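Local coordinates for rhamnosidase B (Bacillus sp., PDB 2OKX), which hydrolyses alpha-L-rhamnosides, probably with inversion at the anomeric carbon, as a family 78 glycoside hydrolase, at residues P205-A216 / F432-L443. Sequence-based numbering, arbitrary orientation.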
# COMPACT_ATOMS: atom_id res chain seq x y z
N PRO A 205 10.77 18.36 -8.30
CA PRO A 205 10.60 18.66 -6.88
C PRO A 205 10.29 20.14 -6.65
O PRO A 205 10.47 20.96 -7.55
CB PRO A 205 11.95 18.26 -6.28
CG PRO A 205 12.42 17.17 -7.19
CD PRO A 205 12.09 17.75 -8.55
N ALA A 206 9.82 20.47 -5.45
CA ALA A 206 9.49 21.85 -5.12
C ALA A 206 10.66 22.62 -4.54
O ALA A 206 10.85 23.79 -4.85
CB ALA A 206 8.32 21.88 -4.13
N SER A 207 11.45 21.97 -3.69
CA SER A 207 12.57 22.65 -3.06
C SER A 207 13.61 21.69 -2.50
O SER A 207 13.41 20.47 -2.48
CB SER A 207 12.06 23.51 -1.91
OG SER A 207 11.50 22.69 -0.89
N ILE A 208 14.73 22.25 -2.07
CA ILE A 208 15.76 21.45 -1.44
C ILE A 208 15.69 21.92 -0.00
O ILE A 208 15.92 23.09 0.29
CB ILE A 208 17.16 21.72 -2.01
CG1 ILE A 208 17.23 21.21 -3.46
CG2 ILE A 208 18.22 21.03 -1.13
CD1 ILE A 208 18.61 21.24 -4.08
N GLN A 209 15.32 21.00 0.88
CA GLN A 209 15.16 21.32 2.29
C GLN A 209 16.47 21.47 3.05
O GLN A 209 16.58 22.34 3.91
CB GLN A 209 14.30 20.25 2.96
CG GLN A 209 14.10 20.48 4.45
CD GLN A 209 13.18 19.45 5.04
OE1 GLN A 209 11.99 19.40 4.72
NE2 GLN A 209 13.71 18.60 5.92
N SER A 210 17.45 20.63 2.73
CA SER A 210 18.73 20.71 3.42
C SER A 210 19.83 19.94 2.72
O SER A 210 19.59 19.15 1.81
CB SER A 210 18.59 20.15 4.84
OG SER A 210 18.30 18.76 4.80
N LEU A 211 21.06 20.21 3.16
CA LEU A 211 22.24 19.54 2.65
C LEU A 211 23.06 19.26 3.90
O LEU A 211 23.17 20.12 4.77
CB LEU A 211 23.03 20.43 1.68
CG LEU A 211 24.22 19.73 1.00
CD1 LEU A 211 24.56 20.42 -0.31
CD2 LEU A 211 25.41 19.72 1.94
N SER A 212 23.60 18.06 4.01
CA SER A 212 24.37 17.71 5.20
C SER A 212 25.56 16.84 4.86
O SER A 212 25.56 16.14 3.84
CB SER A 212 23.49 16.95 6.20
OG SER A 212 22.31 17.67 6.54
N ARG A 213 26.57 16.89 5.72
CA ARG A 213 27.74 16.04 5.56
C ARG A 213 27.39 14.90 6.51
O ARG A 213 27.17 15.13 7.70
CB ARG A 213 29.02 16.75 6.02
CG ARG A 213 30.26 15.85 5.97
CD ARG A 213 31.54 16.63 6.26
NE ARG A 213 31.61 17.11 7.64
CZ ARG A 213 32.31 16.52 8.61
NH1 ARG A 213 33.00 15.42 8.35
NH2 ARG A 213 32.32 17.03 9.83
N VAL A 214 27.32 13.68 6.00
CA VAL A 214 26.93 12.56 6.85
C VAL A 214 27.79 11.31 6.68
O VAL A 214 28.59 11.20 5.76
CB VAL A 214 25.46 12.17 6.58
CG1 VAL A 214 24.56 13.40 6.67
CG2 VAL A 214 25.34 11.54 5.19
N LYS A 215 27.60 10.36 7.60
CA LYS A 215 28.30 9.09 7.57
C LYS A 215 27.38 7.98 8.05
O LYS A 215 26.66 8.15 9.03
CB LYS A 215 29.53 9.12 8.49
CG LYS A 215 30.67 10.00 8.01
CD LYS A 215 31.82 9.94 9.00
CE LYS A 215 33.01 10.77 8.53
NZ LYS A 215 34.10 10.81 9.55
N ALA A 216 27.41 6.85 7.35
CA ALA A 216 26.61 5.69 7.71
C ALA A 216 27.46 4.84 8.64
O ALA A 216 28.67 5.07 8.76
CB ALA A 216 26.27 4.88 6.46
N PHE A 432 32.86 16.56 0.25
CA PHE A 432 33.42 16.71 1.58
C PHE A 432 34.65 15.82 1.70
O PHE A 432 34.69 14.72 1.16
CB PHE A 432 32.38 16.31 2.64
CG PHE A 432 31.17 17.19 2.64
CD1 PHE A 432 29.91 16.67 2.35
CD2 PHE A 432 31.28 18.56 2.90
CE1 PHE A 432 28.78 17.49 2.32
CE2 PHE A 432 30.16 19.38 2.88
CZ PHE A 432 28.91 18.85 2.59
N GLU A 433 35.67 16.31 2.41
CA GLU A 433 36.89 15.55 2.57
C GLU A 433 36.63 14.29 3.39
O GLU A 433 37.17 13.23 3.09
CB GLU A 433 37.97 16.39 3.26
CG GLU A 433 39.32 15.69 3.29
CD GLU A 433 40.36 16.46 4.08
OE1 GLU A 433 40.17 16.63 5.30
OE2 GLU A 433 41.36 16.89 3.47
N ASP A 434 35.80 14.42 4.42
CA ASP A 434 35.48 13.29 5.27
C ASP A 434 33.98 13.17 5.50
O ASP A 434 33.43 13.76 6.43
CB ASP A 434 36.17 13.44 6.63
CG ASP A 434 36.02 12.21 7.50
OD1 ASP A 434 36.18 12.33 8.73
OD2 ASP A 434 35.75 11.12 6.95
N GLY A 435 33.31 12.40 4.64
CA GLY A 435 31.88 12.23 4.79
C GLY A 435 31.14 12.24 3.47
O GLY A 435 31.70 12.60 2.44
N ASP A 436 29.87 11.84 3.51
CA ASP A 436 29.03 11.79 2.32
C ASP A 436 28.19 13.07 2.20
O ASP A 436 28.08 13.83 3.16
CB ASP A 436 28.10 10.58 2.40
CG ASP A 436 28.84 9.29 2.68
OD1 ASP A 436 28.22 8.36 3.24
OD2 ASP A 436 30.04 9.18 2.33
N CYS A 437 27.59 13.27 1.04
CA CYS A 437 26.76 14.45 0.80
C CYS A 437 25.29 14.05 0.77
O CYS A 437 24.86 13.35 -0.14
CB CYS A 437 27.13 15.11 -0.52
SG CYS A 437 26.18 16.60 -0.89
N GLU A 438 24.53 14.49 1.76
CA GLU A 438 23.11 14.17 1.82
C GLU A 438 22.23 15.36 1.43
O GLU A 438 22.34 16.44 2.00
CB GLU A 438 22.73 13.73 3.23
CG GLU A 438 21.22 13.59 3.44
CD GLU A 438 20.85 13.52 4.91
OE1 GLU A 438 21.05 12.46 5.54
OE2 GLU A 438 20.36 14.55 5.43
N LEU A 439 21.36 15.14 0.45
CA LEU A 439 20.43 16.17 0.01
C LEU A 439 19.03 15.72 0.38
O LEU A 439 18.67 14.57 0.13
CB LEU A 439 20.49 16.32 -1.51
CG LEU A 439 21.40 17.37 -2.16
CD1 LEU A 439 22.81 17.26 -1.64
CD2 LEU A 439 21.36 17.17 -3.67
N VAL A 440 18.24 16.60 0.99
CA VAL A 440 16.85 16.25 1.30
C VAL A 440 16.03 17.05 0.30
O VAL A 440 15.97 18.28 0.37
CB VAL A 440 16.45 16.63 2.74
CG1 VAL A 440 14.96 16.36 2.95
CG2 VAL A 440 17.24 15.79 3.74
N ILE A 441 15.43 16.34 -0.65
CA ILE A 441 14.63 16.93 -1.71
C ILE A 441 13.16 16.89 -1.31
O ILE A 441 12.65 15.82 -1.00
CB ILE A 441 14.81 16.13 -3.02
CG1 ILE A 441 16.29 16.04 -3.39
CG2 ILE A 441 14.00 16.76 -4.14
CD1 ILE A 441 16.95 17.37 -3.61
N ASP A 442 12.49 18.03 -1.34
CA ASP A 442 11.08 18.10 -0.98
C ASP A 442 10.21 18.21 -2.23
O ASP A 442 10.29 19.19 -2.97
CB ASP A 442 10.82 19.32 -0.08
CG ASP A 442 9.39 19.38 0.46
OD1 ASP A 442 8.56 18.51 0.11
OD2 ASP A 442 9.09 20.31 1.23
N LEU A 443 9.39 17.19 -2.47
CA LEU A 443 8.50 17.20 -3.63
C LEU A 443 7.42 18.27 -3.48
O LEU A 443 6.81 18.68 -4.47
CB LEU A 443 7.83 15.83 -3.81
CG LEU A 443 8.73 14.64 -4.15
CD1 LEU A 443 7.87 13.43 -4.52
CD2 LEU A 443 9.65 15.01 -5.32
O HOH W 1 8.79 22.63 -0.40
O HOH W 2 10.52 21.60 3.04
O HOH W 3 20.64 16.99 4.59
O HOH W 4 34.68 13.96 10.21
O HOH W 5 29.09 6.51 5.09
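P205 lays its ring on I441, CB tight against CG2 at 3.3 Å. The amides of A206 and S207 both donate to D442 O, a classic beta bulge at the start of the antiparallel pairing of strands 207-215 and 436-443. S207 OG is short enough to share a water with D442 OD2; R506 and G444 hold the other carboxylate oxygen. At Q209 the register slips by one, a second bulge, and Q209 N donates to V440 O (2.8 Å). S210 OG, set between its backbone N and carbonyl carbon (chi1 66°), packs on V440 CG2 and, with S212 OG, donates to a water that in turn donates to E438 O and OE2; E438 OE1 meets R404. On the other face, branched L211 touches L439 CD1 and, through CD2, the edge of F432. R213 runs its CB over the F432 ring, 3.8 Å from the centroid, then bends at chi3 (67°) until NH1 reaches D434 O at 2.6 Å, in the guanidinium plane; NE pairs with E408. A leucine in its place would probably cost D434 O and the E408 carboxylate the donors that R213 supplies. At G435 any CB would strike R213 CG and jam against D434 O, which calls for glycine. Extended K215 brings NZ to D434 OD1 (2.7 Å) from above the carboxylate plane. Backbone bonds thus zip 207-215, flanked also by 406-410, to 436-443 of the concanavalin-like region, while charge pairing ties D434 to the strand end.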